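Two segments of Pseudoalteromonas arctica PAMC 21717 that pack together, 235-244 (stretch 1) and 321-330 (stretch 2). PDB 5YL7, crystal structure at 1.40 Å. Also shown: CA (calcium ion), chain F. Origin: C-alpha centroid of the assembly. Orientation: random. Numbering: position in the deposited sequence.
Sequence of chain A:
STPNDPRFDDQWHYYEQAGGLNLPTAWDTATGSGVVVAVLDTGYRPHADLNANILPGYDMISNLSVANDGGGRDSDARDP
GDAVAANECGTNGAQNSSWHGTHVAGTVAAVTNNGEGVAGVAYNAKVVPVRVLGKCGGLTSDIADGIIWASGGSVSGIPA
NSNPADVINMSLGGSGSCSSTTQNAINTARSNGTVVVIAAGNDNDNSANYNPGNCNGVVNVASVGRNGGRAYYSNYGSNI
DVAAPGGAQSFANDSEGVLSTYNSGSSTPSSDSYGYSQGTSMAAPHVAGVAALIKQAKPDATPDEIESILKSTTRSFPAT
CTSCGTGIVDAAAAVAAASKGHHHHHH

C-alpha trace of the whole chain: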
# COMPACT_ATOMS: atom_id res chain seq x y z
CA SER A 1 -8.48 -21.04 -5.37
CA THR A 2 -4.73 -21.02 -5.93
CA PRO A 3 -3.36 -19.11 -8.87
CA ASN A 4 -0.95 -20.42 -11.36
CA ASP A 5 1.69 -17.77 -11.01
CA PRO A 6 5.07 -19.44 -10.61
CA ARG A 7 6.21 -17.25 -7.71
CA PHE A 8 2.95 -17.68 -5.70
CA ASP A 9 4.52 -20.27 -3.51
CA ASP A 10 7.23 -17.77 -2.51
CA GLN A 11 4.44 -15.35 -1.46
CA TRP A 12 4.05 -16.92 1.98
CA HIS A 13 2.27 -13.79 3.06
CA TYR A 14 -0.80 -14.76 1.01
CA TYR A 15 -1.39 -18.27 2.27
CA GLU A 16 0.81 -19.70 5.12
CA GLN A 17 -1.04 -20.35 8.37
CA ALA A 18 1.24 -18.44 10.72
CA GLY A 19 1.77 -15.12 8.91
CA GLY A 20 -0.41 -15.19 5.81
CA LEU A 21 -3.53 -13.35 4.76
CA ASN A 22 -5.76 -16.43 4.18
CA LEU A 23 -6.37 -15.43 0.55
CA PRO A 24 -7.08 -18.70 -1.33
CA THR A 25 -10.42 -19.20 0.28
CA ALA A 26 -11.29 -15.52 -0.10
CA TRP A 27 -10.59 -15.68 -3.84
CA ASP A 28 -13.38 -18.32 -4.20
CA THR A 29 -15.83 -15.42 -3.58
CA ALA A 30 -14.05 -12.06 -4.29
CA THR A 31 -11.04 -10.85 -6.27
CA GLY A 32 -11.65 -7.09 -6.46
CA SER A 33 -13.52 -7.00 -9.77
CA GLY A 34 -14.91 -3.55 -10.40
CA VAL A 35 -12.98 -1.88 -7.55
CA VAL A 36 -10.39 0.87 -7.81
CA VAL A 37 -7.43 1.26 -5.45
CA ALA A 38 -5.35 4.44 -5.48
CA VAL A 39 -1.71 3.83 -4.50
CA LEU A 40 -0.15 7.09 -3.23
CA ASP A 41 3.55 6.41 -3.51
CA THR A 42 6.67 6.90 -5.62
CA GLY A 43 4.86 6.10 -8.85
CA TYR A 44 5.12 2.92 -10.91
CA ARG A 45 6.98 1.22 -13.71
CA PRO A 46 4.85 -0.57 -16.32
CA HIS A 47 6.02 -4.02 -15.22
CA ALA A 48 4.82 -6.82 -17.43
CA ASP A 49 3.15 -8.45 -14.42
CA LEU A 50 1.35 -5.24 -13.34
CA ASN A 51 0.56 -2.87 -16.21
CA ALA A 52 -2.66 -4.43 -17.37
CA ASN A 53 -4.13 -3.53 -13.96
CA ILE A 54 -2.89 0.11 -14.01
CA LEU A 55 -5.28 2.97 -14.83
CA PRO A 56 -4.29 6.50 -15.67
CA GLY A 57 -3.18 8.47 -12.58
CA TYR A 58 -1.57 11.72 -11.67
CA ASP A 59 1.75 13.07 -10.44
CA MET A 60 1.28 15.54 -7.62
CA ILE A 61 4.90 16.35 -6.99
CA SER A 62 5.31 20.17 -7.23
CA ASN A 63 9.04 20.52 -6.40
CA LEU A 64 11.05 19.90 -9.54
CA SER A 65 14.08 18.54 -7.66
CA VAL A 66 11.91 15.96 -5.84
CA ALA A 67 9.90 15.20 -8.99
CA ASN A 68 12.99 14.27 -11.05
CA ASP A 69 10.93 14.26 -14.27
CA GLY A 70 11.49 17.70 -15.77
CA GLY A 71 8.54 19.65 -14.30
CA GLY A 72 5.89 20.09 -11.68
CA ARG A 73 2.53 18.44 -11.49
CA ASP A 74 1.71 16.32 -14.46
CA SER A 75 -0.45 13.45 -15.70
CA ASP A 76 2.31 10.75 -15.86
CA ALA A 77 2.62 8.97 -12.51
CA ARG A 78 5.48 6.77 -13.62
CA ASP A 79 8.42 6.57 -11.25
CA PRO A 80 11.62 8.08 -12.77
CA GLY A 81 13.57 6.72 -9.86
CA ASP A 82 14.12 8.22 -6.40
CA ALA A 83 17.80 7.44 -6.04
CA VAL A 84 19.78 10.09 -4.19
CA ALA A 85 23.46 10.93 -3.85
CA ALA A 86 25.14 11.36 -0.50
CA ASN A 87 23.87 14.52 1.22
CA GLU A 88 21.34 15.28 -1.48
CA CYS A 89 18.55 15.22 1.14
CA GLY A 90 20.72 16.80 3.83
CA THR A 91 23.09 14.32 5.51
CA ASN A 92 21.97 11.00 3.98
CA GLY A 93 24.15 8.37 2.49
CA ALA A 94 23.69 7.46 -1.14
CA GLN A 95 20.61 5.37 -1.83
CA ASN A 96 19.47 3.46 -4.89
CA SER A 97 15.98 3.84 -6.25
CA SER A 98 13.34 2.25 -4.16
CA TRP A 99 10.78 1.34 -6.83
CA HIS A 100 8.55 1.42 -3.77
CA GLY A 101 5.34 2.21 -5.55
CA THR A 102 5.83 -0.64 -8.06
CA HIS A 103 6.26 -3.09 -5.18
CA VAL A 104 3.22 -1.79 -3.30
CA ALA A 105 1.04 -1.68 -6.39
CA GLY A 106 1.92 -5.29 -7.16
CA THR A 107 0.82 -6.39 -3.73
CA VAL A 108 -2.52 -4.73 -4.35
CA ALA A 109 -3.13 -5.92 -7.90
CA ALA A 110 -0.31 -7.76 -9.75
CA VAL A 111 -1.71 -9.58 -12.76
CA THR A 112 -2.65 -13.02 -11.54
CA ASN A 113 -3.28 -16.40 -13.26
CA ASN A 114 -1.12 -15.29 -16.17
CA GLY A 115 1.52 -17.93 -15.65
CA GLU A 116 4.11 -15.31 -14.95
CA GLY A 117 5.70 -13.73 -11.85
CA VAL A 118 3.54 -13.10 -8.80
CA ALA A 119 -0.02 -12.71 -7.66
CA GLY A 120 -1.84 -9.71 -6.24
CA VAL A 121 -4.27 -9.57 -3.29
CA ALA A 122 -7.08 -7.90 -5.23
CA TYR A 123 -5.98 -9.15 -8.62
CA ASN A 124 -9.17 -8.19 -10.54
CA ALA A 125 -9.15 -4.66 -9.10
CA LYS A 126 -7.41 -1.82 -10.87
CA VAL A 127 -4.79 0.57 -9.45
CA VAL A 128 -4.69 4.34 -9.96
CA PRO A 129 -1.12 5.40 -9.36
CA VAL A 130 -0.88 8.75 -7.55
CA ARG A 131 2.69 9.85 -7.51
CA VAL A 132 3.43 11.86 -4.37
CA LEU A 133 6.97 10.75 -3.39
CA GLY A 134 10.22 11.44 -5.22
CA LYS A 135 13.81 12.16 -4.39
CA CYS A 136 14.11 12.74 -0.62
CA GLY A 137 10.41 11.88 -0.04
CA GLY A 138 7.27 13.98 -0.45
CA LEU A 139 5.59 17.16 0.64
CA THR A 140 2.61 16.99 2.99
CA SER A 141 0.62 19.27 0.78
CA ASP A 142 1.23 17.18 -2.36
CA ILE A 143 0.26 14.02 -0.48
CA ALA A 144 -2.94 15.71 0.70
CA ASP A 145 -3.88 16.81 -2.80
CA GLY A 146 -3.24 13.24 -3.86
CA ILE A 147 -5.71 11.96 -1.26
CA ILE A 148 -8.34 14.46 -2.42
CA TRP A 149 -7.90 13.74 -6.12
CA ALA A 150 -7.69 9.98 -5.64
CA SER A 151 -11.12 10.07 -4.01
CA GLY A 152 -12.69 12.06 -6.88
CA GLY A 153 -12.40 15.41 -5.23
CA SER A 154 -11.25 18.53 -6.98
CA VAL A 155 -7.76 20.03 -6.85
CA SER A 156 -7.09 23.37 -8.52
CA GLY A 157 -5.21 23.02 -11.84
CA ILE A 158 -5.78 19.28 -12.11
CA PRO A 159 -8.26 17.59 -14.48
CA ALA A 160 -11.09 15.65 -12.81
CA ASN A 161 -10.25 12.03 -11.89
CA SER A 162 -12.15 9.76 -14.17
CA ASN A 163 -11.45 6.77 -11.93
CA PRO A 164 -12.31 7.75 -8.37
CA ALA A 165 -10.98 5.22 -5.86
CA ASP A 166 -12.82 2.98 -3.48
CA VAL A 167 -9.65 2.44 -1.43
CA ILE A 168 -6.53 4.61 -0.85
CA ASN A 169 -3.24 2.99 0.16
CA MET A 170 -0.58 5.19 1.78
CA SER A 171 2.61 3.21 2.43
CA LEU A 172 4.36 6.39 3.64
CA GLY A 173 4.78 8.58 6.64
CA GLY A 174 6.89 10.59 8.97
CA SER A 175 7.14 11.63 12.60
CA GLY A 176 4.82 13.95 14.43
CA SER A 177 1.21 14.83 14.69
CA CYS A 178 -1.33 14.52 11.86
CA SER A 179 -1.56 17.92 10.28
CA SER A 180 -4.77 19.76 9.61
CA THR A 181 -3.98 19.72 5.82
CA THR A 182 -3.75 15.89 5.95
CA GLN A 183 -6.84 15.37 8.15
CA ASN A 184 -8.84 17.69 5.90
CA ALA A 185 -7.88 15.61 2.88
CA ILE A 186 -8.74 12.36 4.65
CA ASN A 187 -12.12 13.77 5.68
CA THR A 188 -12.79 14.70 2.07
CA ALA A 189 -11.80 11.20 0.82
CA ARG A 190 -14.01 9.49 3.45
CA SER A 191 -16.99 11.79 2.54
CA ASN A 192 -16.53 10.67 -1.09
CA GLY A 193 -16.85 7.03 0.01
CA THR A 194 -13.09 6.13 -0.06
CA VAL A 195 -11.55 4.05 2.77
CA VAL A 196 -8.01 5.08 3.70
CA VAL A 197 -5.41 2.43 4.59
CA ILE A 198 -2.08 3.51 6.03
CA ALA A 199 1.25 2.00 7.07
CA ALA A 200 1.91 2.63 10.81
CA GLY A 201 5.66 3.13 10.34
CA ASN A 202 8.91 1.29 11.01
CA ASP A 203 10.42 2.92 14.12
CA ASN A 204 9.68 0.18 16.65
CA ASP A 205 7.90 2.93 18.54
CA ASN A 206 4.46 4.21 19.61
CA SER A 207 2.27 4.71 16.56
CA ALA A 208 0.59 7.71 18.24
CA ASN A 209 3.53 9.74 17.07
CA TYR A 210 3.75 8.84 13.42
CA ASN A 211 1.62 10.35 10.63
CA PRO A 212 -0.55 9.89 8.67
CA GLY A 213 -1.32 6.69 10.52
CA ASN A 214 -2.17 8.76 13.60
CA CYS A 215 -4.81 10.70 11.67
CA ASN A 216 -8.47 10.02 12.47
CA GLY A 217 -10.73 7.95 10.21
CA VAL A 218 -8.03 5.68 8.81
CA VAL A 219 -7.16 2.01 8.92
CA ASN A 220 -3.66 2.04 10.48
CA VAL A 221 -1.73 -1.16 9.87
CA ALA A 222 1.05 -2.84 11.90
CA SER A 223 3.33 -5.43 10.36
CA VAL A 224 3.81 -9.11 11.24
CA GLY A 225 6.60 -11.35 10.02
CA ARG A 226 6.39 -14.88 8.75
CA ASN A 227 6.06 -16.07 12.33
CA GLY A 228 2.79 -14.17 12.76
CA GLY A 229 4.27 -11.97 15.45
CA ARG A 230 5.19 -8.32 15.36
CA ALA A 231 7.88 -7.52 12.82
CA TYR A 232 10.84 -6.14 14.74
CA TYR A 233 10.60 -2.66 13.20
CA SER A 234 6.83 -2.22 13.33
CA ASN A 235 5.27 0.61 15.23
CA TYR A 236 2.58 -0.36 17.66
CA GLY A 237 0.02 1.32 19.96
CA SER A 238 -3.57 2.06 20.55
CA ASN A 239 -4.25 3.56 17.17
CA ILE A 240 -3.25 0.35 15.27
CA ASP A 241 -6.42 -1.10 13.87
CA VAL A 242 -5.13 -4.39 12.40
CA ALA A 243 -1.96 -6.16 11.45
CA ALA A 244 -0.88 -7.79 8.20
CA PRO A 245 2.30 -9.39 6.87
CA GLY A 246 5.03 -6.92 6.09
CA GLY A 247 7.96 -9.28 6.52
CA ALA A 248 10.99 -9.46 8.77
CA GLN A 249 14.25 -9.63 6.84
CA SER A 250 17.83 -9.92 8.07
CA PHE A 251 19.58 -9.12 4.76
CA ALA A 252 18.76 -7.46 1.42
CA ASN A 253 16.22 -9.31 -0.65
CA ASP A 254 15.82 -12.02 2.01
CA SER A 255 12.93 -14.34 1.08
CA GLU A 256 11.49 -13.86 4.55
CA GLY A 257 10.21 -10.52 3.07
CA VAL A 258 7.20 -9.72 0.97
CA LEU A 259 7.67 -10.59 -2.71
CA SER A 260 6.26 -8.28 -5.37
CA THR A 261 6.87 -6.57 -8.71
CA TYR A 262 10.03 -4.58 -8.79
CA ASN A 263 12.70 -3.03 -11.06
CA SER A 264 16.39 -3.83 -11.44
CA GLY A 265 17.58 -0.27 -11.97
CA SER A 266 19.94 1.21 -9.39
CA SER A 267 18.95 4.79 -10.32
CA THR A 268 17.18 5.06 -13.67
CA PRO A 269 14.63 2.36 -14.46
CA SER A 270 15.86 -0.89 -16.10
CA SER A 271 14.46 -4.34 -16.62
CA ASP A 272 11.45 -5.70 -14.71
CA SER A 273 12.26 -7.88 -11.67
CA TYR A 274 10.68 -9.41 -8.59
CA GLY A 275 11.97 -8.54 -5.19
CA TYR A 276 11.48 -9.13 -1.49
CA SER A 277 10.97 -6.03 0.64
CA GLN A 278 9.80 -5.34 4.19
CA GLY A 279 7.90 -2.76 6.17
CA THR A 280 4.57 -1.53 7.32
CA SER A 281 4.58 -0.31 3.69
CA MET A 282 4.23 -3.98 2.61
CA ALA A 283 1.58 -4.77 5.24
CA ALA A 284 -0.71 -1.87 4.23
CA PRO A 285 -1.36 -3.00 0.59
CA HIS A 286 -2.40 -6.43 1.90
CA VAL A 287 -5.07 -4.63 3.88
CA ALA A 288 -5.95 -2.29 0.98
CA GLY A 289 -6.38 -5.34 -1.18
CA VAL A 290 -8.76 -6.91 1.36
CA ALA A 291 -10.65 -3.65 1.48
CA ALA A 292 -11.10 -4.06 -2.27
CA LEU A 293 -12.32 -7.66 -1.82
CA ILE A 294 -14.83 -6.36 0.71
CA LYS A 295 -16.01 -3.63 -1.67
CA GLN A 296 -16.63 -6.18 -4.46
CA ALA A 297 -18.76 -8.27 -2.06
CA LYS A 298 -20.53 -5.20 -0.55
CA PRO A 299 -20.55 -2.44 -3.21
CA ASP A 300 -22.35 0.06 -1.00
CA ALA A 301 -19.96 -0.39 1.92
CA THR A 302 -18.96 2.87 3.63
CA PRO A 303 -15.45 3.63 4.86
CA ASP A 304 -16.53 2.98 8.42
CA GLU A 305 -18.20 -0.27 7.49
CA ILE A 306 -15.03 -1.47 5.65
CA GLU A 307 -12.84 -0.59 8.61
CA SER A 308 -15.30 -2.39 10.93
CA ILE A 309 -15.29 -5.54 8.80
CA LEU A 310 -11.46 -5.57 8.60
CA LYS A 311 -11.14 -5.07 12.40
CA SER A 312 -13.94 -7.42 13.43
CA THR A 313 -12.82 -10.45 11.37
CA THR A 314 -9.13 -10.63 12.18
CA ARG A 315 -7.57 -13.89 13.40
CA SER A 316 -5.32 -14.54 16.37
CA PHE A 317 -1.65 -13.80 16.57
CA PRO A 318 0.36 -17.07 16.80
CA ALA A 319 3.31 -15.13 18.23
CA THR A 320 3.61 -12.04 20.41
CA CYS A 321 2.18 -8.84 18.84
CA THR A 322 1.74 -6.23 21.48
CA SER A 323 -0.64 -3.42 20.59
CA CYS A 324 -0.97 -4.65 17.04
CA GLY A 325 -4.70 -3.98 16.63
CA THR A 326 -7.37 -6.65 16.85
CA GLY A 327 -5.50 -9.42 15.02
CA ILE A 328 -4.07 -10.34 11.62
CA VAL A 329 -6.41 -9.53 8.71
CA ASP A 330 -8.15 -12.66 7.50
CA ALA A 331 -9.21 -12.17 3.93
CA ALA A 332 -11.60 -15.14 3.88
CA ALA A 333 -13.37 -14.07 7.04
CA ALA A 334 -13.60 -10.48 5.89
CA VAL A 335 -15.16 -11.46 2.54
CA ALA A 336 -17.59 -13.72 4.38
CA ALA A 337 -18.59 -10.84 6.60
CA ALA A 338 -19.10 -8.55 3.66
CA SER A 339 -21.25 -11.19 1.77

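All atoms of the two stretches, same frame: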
# COMPACT_ATOMS: atom_id res chain seq x y z
N ASN A 235 5.94 -0.18 14.20
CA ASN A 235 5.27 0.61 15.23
C ASN A 235 4.09 -0.12 15.77
O ASN A 235 3.57 -1.09 15.16
CB ASN A 235 4.93 1.99 14.70
CG ASN A 235 6.10 2.88 14.44
OD1 ASN A 235 7.21 2.66 14.94
ND2 ASN A 235 5.90 3.93 13.63
N TYR A 236 3.62 0.34 16.91
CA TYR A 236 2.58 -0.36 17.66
C TYR A 236 1.91 0.64 18.62
O TYR A 236 2.55 1.66 18.88
CB TYR A 236 3.17 -1.57 18.46
CG TYR A 236 4.23 -1.17 19.40
CD1 TYR A 236 3.96 -0.48 20.63
CD2 TYR A 236 5.58 -1.19 18.99
CE1 TYR A 236 4.99 0.07 21.44
CE2 TYR A 236 6.61 -0.75 19.81
CZ TYR A 236 6.32 -0.06 20.96
OH TYR A 236 7.41 0.47 21.69
N GLY A 237 0.73 0.38 19.05
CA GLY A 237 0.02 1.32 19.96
C GLY A 237 -1.44 1.24 19.79
O GLY A 237 -1.98 0.44 18.98
N SER A 238 -2.14 2.10 20.54
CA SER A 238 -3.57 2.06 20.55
C SER A 238 -4.26 2.40 19.23
O SER A 238 -5.33 1.84 18.98
CB SER A 238 -4.11 3.05 21.64
OG SER A 238 -3.50 2.82 22.88
N ASN A 239 -3.63 3.20 18.40
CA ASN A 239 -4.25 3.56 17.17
C ASN A 239 -4.00 2.55 16.05
O ASN A 239 -4.52 2.71 14.95
CB ASN A 239 -3.88 4.96 16.71
CG ASN A 239 -2.49 5.12 16.24
OD1 ASN A 239 -1.83 4.11 15.84
ND2 ASN A 239 -1.95 6.31 16.16
N ILE A 240 -3.33 1.44 16.31
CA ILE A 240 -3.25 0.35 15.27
C ILE A 240 -4.61 -0.27 15.25
O ILE A 240 -5.20 -0.65 16.31
CB ILE A 240 -2.22 -0.70 15.67
CG1 ILE A 240 -0.78 -0.07 15.77
CG2 ILE A 240 -2.22 -1.82 14.63
CD1 ILE A 240 -0.20 0.50 14.59
N ASP A 241 -5.15 -0.43 14.03
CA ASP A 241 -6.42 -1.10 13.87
C ASP A 241 -6.30 -2.56 13.68
O ASP A 241 -7.05 -3.40 14.26
CB ASP A 241 -7.16 -0.48 12.68
CG ASP A 241 -7.50 0.96 12.94
OD1 ASP A 241 -8.24 1.22 13.97
OD2 ASP A 241 -7.12 1.90 12.21
N VAL A 242 -5.38 -2.99 12.80
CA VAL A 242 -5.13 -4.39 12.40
C VAL A 242 -3.67 -4.57 12.07
O VAL A 242 -2.95 -3.58 11.89
CB VAL A 242 -5.98 -4.81 11.17
CG1 VAL A 242 -7.48 -4.66 11.43
CG2 VAL A 242 -5.58 -4.00 9.94
N ALA A 243 -3.25 -5.83 11.97
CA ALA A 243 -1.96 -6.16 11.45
C ALA A 243 -2.06 -6.96 10.18
O ALA A 243 -3.05 -7.64 9.95
CB ALA A 243 -1.17 -6.94 12.48
N ALA A 244 -0.97 -6.97 9.42
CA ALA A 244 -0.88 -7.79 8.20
C ALA A 244 0.58 -8.12 7.97
O ALA A 244 1.45 -7.39 8.49
CB ALA A 244 -1.54 -7.09 7.02
N CYS A 321 2.34 -10.11 19.56
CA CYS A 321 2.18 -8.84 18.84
C CYS A 321 1.47 -7.89 19.79
O CYS A 321 0.22 -7.84 19.75
CB CYS A 321 1.45 -9.04 17.50
SG CYS A 321 1.84 -7.88 16.20
N THR A 322 2.31 -7.11 20.49
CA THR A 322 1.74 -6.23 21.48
C THR A 322 1.20 -4.94 20.78
O THR A 322 1.93 -4.28 20.07
CB THR A 322 2.69 -5.86 22.62
OG1 THR A 322 3.58 -6.95 23.00
CG2 THR A 322 1.86 -5.42 23.85
N SER A 323 -0.00 -4.64 21.13
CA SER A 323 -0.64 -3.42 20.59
C SER A 323 -0.60 -3.33 19.07
O SER A 323 -0.20 -2.33 18.49
CB SER A 323 -0.07 -2.19 21.19
OG SER A 323 -0.23 -2.21 22.65
N CYS A 324 -1.00 -4.43 18.47
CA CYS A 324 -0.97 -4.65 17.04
C CYS A 324 -2.39 -4.67 16.48
O CYS A 324 -2.65 -5.28 15.39
CB CYS A 324 -0.34 -5.96 16.69
SG CYS A 324 1.44 -6.02 17.00
N GLY A 325 -3.35 -4.00 17.09
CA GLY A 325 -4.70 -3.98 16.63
C GLY A 325 -5.39 -5.26 17.02
O GLY A 325 -4.96 -6.01 17.90
N THR A 326 -6.50 -5.57 16.36
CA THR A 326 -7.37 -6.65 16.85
C THR A 326 -6.85 -7.99 16.50
O THR A 326 -7.40 -9.01 17.03
CB THR A 326 -8.80 -6.49 16.32
OG1 THR A 326 -8.78 -6.68 14.90
CG2 THR A 326 -9.39 -5.16 16.66
N GLY A 327 -5.93 -8.13 15.54
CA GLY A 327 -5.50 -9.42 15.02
C GLY A 327 -4.87 -9.24 13.66
O GLY A 327 -4.67 -8.08 13.24
N ILE A 328 -4.57 -10.35 13.01
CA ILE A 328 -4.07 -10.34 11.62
C ILE A 328 -5.27 -10.39 10.70
O ILE A 328 -6.18 -11.22 10.86
CB ILE A 328 -3.14 -11.51 11.36
CG1 ILE A 328 -1.91 -11.44 12.28
CG2 ILE A 328 -2.73 -11.62 9.87
CD1 ILE A 328 -1.10 -12.70 12.35
N VAL A 329 -5.32 -9.51 9.71
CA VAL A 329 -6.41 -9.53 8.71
C VAL A 329 -6.55 -10.93 8.09
O VAL A 329 -5.54 -11.52 7.71
CB VAL A 329 -6.17 -8.42 7.65
CG1 VAL A 329 -7.09 -8.60 6.44
CG2 VAL A 329 -6.33 -7.08 8.30
N ASP A 330 -7.81 -11.34 8.05
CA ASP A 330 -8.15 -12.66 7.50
C ASP A 330 -9.05 -12.42 6.34
O ASP A 330 -10.19 -12.06 6.47
CB ASP A 330 -8.82 -13.49 8.62
CG ASP A 330 -9.32 -14.81 8.17
OD1 ASP A 330 -9.48 -15.07 6.96
OD2 ASP A 330 -9.63 -15.68 9.07
CA CA F . -8.66 3.67 12.76
O HOH W 1 -3.40 -2.02 19.30
O HOH W 2 -3.97 -1.24 18.62
O HOH W 3 -6.69 4.14 14.15
O HOH W 4 -7.77 3.06 15.42
O HOH W 5 -9.91 3.85 14.78
O HOH W 6 -8.05 6.13 12.77
O HOH W 7 -10.62 5.09 12.02

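Four backbone hydrogen bonds carry the contact, each close to linear. Gly 237 N donates to Ser 323 O (2.9 Å, 165° at the hydrogen) and Thr 326 N to Asp 241 O (3.1 Å, 157°). The pair Ala 243 N to Gly 327 O (2.9 Å, 164°) and Val 329 N to Ala 243 O (3.0 Å, 165°) uses both polar groups of Ala 243 and forms a single beta bridge between Ala 243 and Ile 328, whose CA atoms lie 4.7 Å apart. Weaker CA-H...O contacts supplement these: Ile 328 CA lies 3.3 Å from Ala 243 O, with 146° at the hydrogen.

Close approach of the backbones favours glycine at Gly 325, where phi is positive and an ideal CB would lie 2.4 Å from Asp 241 C. At Gly 237 the constraint is local, because a CB would jam against the preceding carbonyl oxygen. Gly 237 also begins a type I turn, closed by Ile 240 N to Gly 237 O (3.2 Å).

Water extends the polar network: water 1 donates to Gly 237 O (2.9 Å) and accepts from Gly 325 N (3.0 Å), linking amide and carbonyl groups across the stretches.

Apolar packing is compact, within 536 Å² of buried surface summed over both sides. Val 242 CG2 meets Val 329 CG2 at 3.6 Å, Ile 240 CG2 lies 3.4 Å from Cys 324 C, and Ala 243 CB approaches Cys 324 CB at 4.4 Å. The small methyl of Ala 243 points sideways in this buried site. The Cys 321 SG–Cys 324 SG disulfide (2.1 Å) ties stretch 2 to itself.

Asp 241 CB points away from stretch 2, and its carboxylate binds calcium through OD1 (2.8 Å) and OD2 (2.4 Å), while its backbone O serves the interface.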